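PDB 5HEA: putative glycosyltransferase (GalT1) from Streptococcus parasanguinis FW213, which probably transfers a sugar from a nucleotide-activated donor to an acceptor, this chain being the C-terminal part that contains a family 2 glycosyltransferase (GT-A) domain. Local coordinates for residues A78-Y82 with F178-F183. Numbering follows the deposited sequence.
Sequences AGITY and FEGIRF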
ATOM      1  N   ALA A  78     -19.290 -18.703   5.669  1.00 24.04           N
ATOM      2  CA  ALA A  78     -19.946 -18.280   6.906  1.00 29.26           C
ATOM      3  C   ALA A  78     -21.277 -19.001   7.044  1.00 26.71           C
ATOM      4  O   ALA A  78     -21.662 -19.422   8.138  1.00 27.76           O
ATOM      5  CB  ALA A  78     -20.161 -16.749   6.922  1.00 24.17           C
ATOM      6  N   GLY A  79     -21.977 -19.139   5.923  1.00 24.36           N
ATOM      7  CA  GLY A  79     -23.237 -19.863   5.898  1.00 24.50           C
ATOM      8  C   GLY A  79     -23.062 -21.318   6.314  1.00 25.49           C
ATOM      9  O   GLY A  79     -23.832 -21.844   7.119  1.00 27.11           O
ATOM     10  N   ILE A  80     -22.054 -21.975   5.749  1.00 24.51           N
ATOM     11  CA  ILE A  80     -21.762 -23.381   6.075  1.00 21.86           C
ATOM     12  C   ILE A  80     -21.465 -23.562   7.569  1.00 29.51           C
ATOM     13  O   ILE A  80     -21.880 -24.548   8.196  1.00 27.00           O
ATOM     14  CB  ILE A  80     -20.572 -23.899   5.249  1.00 24.36           C
ATOM     15  CG1 ILE A  80     -20.914 -23.865   3.755  1.00 24.39           C
ATOM     16  CG2 ILE A  80     -20.180 -25.329   5.678  1.00 24.96           C
ATOM     17  CD1 ILE A  80     -19.729 -24.167   2.839  1.00 27.65           C
ATOM     18  N   THR A  81     -20.755 -22.589   8.128  1.00 28.31           N
ATOM     19  CA  THR A  81     -20.359 -22.604   9.532  1.00 29.01           C
ATOM     20  C   THR A  81     -21.556 -22.414  10.453  1.00 30.78           C
ATOM     21  O   THR A  81     -21.672 -23.089  11.478  1.00 34.95           O
ATOM     22  CB  THR A  81     -19.320 -21.489   9.806  1.00 34.11           C
ATOM     23  OG1 THR A  81     -18.139 -21.756   9.044  1.00 43.80           O
ATOM     24  CG2 THR A  81     -18.957 -21.429  11.270  1.00 43.06           C
ATOM     25  N   TYR A  82     -22.453 -21.506  10.078  1.00 27.56           N
ATOM     26  CA  TYR A  82     -23.637 -21.215  10.887  1.00 32.03           C
ATOM     27  C   TYR A  82     -24.752 -22.279  10.732  1.00 35.45           C
ATOM     28  O   TYR A  82     -25.606 -22.437  11.607  1.00 40.34           O
ATOM     29  CB  TYR A  82     -24.143 -19.798  10.571  1.00 38.07           C
ATOM     30  CG  TYR A  82     -25.364 -19.350  11.347  1.00 59.49           C
ATOM     31  CD1 TYR A  82     -25.243 -18.557  12.486  1.00 66.18           C
ATOM     32  CD2 TYR A  82     -26.648 -19.706  10.931  1.00 69.77           C
ATOM     33  CE1 TYR A  82     -26.370 -18.146  13.194  1.00 70.51           C
ATOM     34  CE2 TYR A  82     -27.774 -19.305  11.633  1.00 72.99           C
ATOM     35  CZ  TYR A  82     -27.632 -18.524  12.759  1.00 73.44           C
ATOM     36  OH  TYR A  82     -28.761 -18.128  13.441  1.00 77.65           O
ATOM     37  N   PHE A 178     -19.518 -31.662   3.966  1.00 24.84           N
ATOM     38  CA  PHE A 178     -18.717 -30.433   3.998  1.00 25.30           C
ATOM     39  C   PHE A 178     -17.460 -30.467   4.890  1.00 32.21           C
ATOM     40  O   PHE A 178     -16.733 -29.467   4.978  1.00 28.53           O
ATOM     41  CB  PHE A 178     -19.592 -29.210   4.326  1.00 20.39           C
ATOM     42  CG  PHE A 178     -20.445 -28.762   3.170  1.00 25.64           C
ATOM     43  CD1 PHE A 178     -19.996 -27.783   2.299  1.00 24.37           C
ATOM     44  CD2 PHE A 178     -21.677 -29.350   2.937  1.00 25.81           C
ATOM     45  CE1 PHE A 178     -20.768 -27.381   1.226  1.00 26.73           C
ATOM     46  CE2 PHE A 178     -22.462 -28.953   1.872  1.00 25.33           C
ATOM     47  CZ  PHE A 178     -22.009 -27.973   1.010  1.00 26.62           C
ATOM     48  N   GLU A 179     -17.201 -31.600   5.542  1.00 33.26           N
ATOM     49  CA  GLU A 179     -15.970 -31.742   6.330  1.00 32.62           C
ATOM     50  C   GLU A 179     -14.725 -31.426   5.492  1.00 30.97           C
ATOM     51  O   GLU A 179     -14.407 -32.138   4.528  1.00 31.88           O
ATOM     52  CB  GLU A 179     -15.842 -33.147   6.931  1.00 43.12           C
ATOM     53  CG  GLU A 179     -14.543 -33.328   7.735  1.00 62.41           C
ATOM     54  CD  GLU A 179     -14.273 -34.767   8.176  1.00 72.85           C
ATOM     55  OE1 GLU A 179     -14.959 -35.698   7.698  1.00 72.91           O
ATOM     56  OE2 GLU A 179     -13.357 -34.959   9.004  1.00 80.91           O
ATOM     57  N   GLY A 180     -14.038 -30.344   5.852  1.00 29.59           N
ATOM     58  CA  GLY A 180     -12.807 -29.971   5.178  1.00 28.18           C
ATOM     59  C   GLY A 180     -13.004 -29.308   3.829  1.00 34.06           C
ATOM     60  O   GLY A 180     -12.024 -29.012   3.133  1.00 28.02           O
ATOM     61  N   ILE A 181     -14.259 -29.074   3.450  1.00 26.17           N
ATOM     62  CA  ILE A 181     -14.553 -28.426   2.176  1.00 23.15           C
ATOM     63  C   ILE A 181     -15.064 -27.002   2.380  1.00 29.43           C
ATOM     64  O   ILE A 181     -16.087 -26.794   3.043  1.00 33.45           O
ATOM     65  CB  ILE A 181     -15.575 -29.250   1.332  1.00 22.55           C
ATOM     66  CG1 ILE A 181     -14.944 -30.575   0.874  1.00 24.55           C
ATOM     67  CG2 ILE A 181     -16.001 -28.452   0.116  1.00 25.44           C
ATOM     68  CD1 ILE A 181     -15.907 -31.511   0.135  1.00 22.47           C
ATOM     69  N   ARG A 182     -14.351 -26.031   1.811  1.00 26.18           N
ATOM     70  CA  ARG A 182     -14.745 -24.619   1.857  1.00 24.91           C
ATOM     71  C   ARG A 182     -14.481 -23.986   0.507  1.00 29.25           C
ATOM     72  O   ARG A 182     -13.630 -24.465  -0.249  1.00 23.54           O
ATOM     73  CB  ARG A 182     -13.962 -23.858   2.951  1.00 25.85           C
ATOM     74  CG  ARG A 182     -14.334 -24.258   4.391  1.00 31.37           C
ATOM     75  CD  ARG A 182     -15.822 -24.023   4.677  1.00 36.40           C
ATOM     76  NE  ARG A 182     -16.198 -24.314   6.063  1.00 35.05           N
ATOM     77  CZ  ARG A 182     -16.569 -25.513   6.511  1.00 41.07           C
ATOM     78  NH1 ARG A 182     -16.607 -26.564   5.692  1.00 29.43           N
ATOM     79  NH2 ARG A 182     -16.900 -25.665   7.789  1.00 42.05           N
ATOM     80  N   PHE A 183     -15.220 -22.920   0.199  1.00 18.43           N
ATOM     81  CA  PHE A 183     -14.975 -22.155  -1.013  1.00 20.44           C
ATOM     82  C   PHE A 183     -13.682 -21.357  -0.810  1.00 23.59           C
ATOM     83  O   PHE A 183     -13.459 -20.820   0.266  1.00 24.72           O
ATOM     84  CB  PHE A 183     -16.146 -21.213  -1.306  1.00 17.88           C
ATOM     85  CG  PHE A 183     -17.439 -21.937  -1.628  1.00 22.15           C
ATOM     86  CD1 PHE A 183     -18.262 -22.399  -0.609  1.00 21.34           C
ATOM     87  CD2 PHE A 183     -17.807 -22.180  -2.945  1.00 23.00           C
ATOM     88  CE1 PHE A 183     -19.451 -23.088  -0.895  1.00 24.18           C
ATOM     89  CE2 PHE A 183     -18.994 -22.869  -3.242  1.00 25.16           C
ATOM     90  CZ  PHE A 183     -19.810 -23.317  -2.208  1.00 22.10           C
TER
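Ile80 points from the end of helix 72-82 into the loop 178-183 and overlaps the side chains of Phe178, Arg182 and Phe183. The helix belongs to the GT-A fold of the family 2 glycosyltransferases, an alpha/beta fold around a mixed sheet. Helix 72-82 leads into strand 87-90, which pairs in parallel with strand 7-13 and antiparallel with strand 171-174, just ahead of the loop. Ile80 CD1 lies 3.7 Å from Phe178 CD1 and 3.9 Å from Phe183 CE1, where it meets the edge of the Phe183 ring. Both aromatic side chains are buried. Phe178 also packs on Ile88 and Phe90 of strand 87-90, and the Phe183 ring meets Phe90 edge-to-face, so the contact joins helix, loop and sheet. Phe183 O also accepts a hydrogen bond from Asn77 ND2 of helix 72-82.

Phe178 to Ile181 form a type II beta turn, closed by Ile181 N to Phe178 O at 2.9 Å. Gly180 takes the positive phi of this turn, and its carbonyl is hydrogen-bonded to Gln280 of a second subunit. Arg182 folds back toward the turn. Its NH1 donates to Ile181 O at 2.7 Å and, weakly, to Phe178 O at 3.0 Å. The guanidinium so placed turns one face to Ile80, whose CG2 lies 3.7 Å from Arg182 CZ.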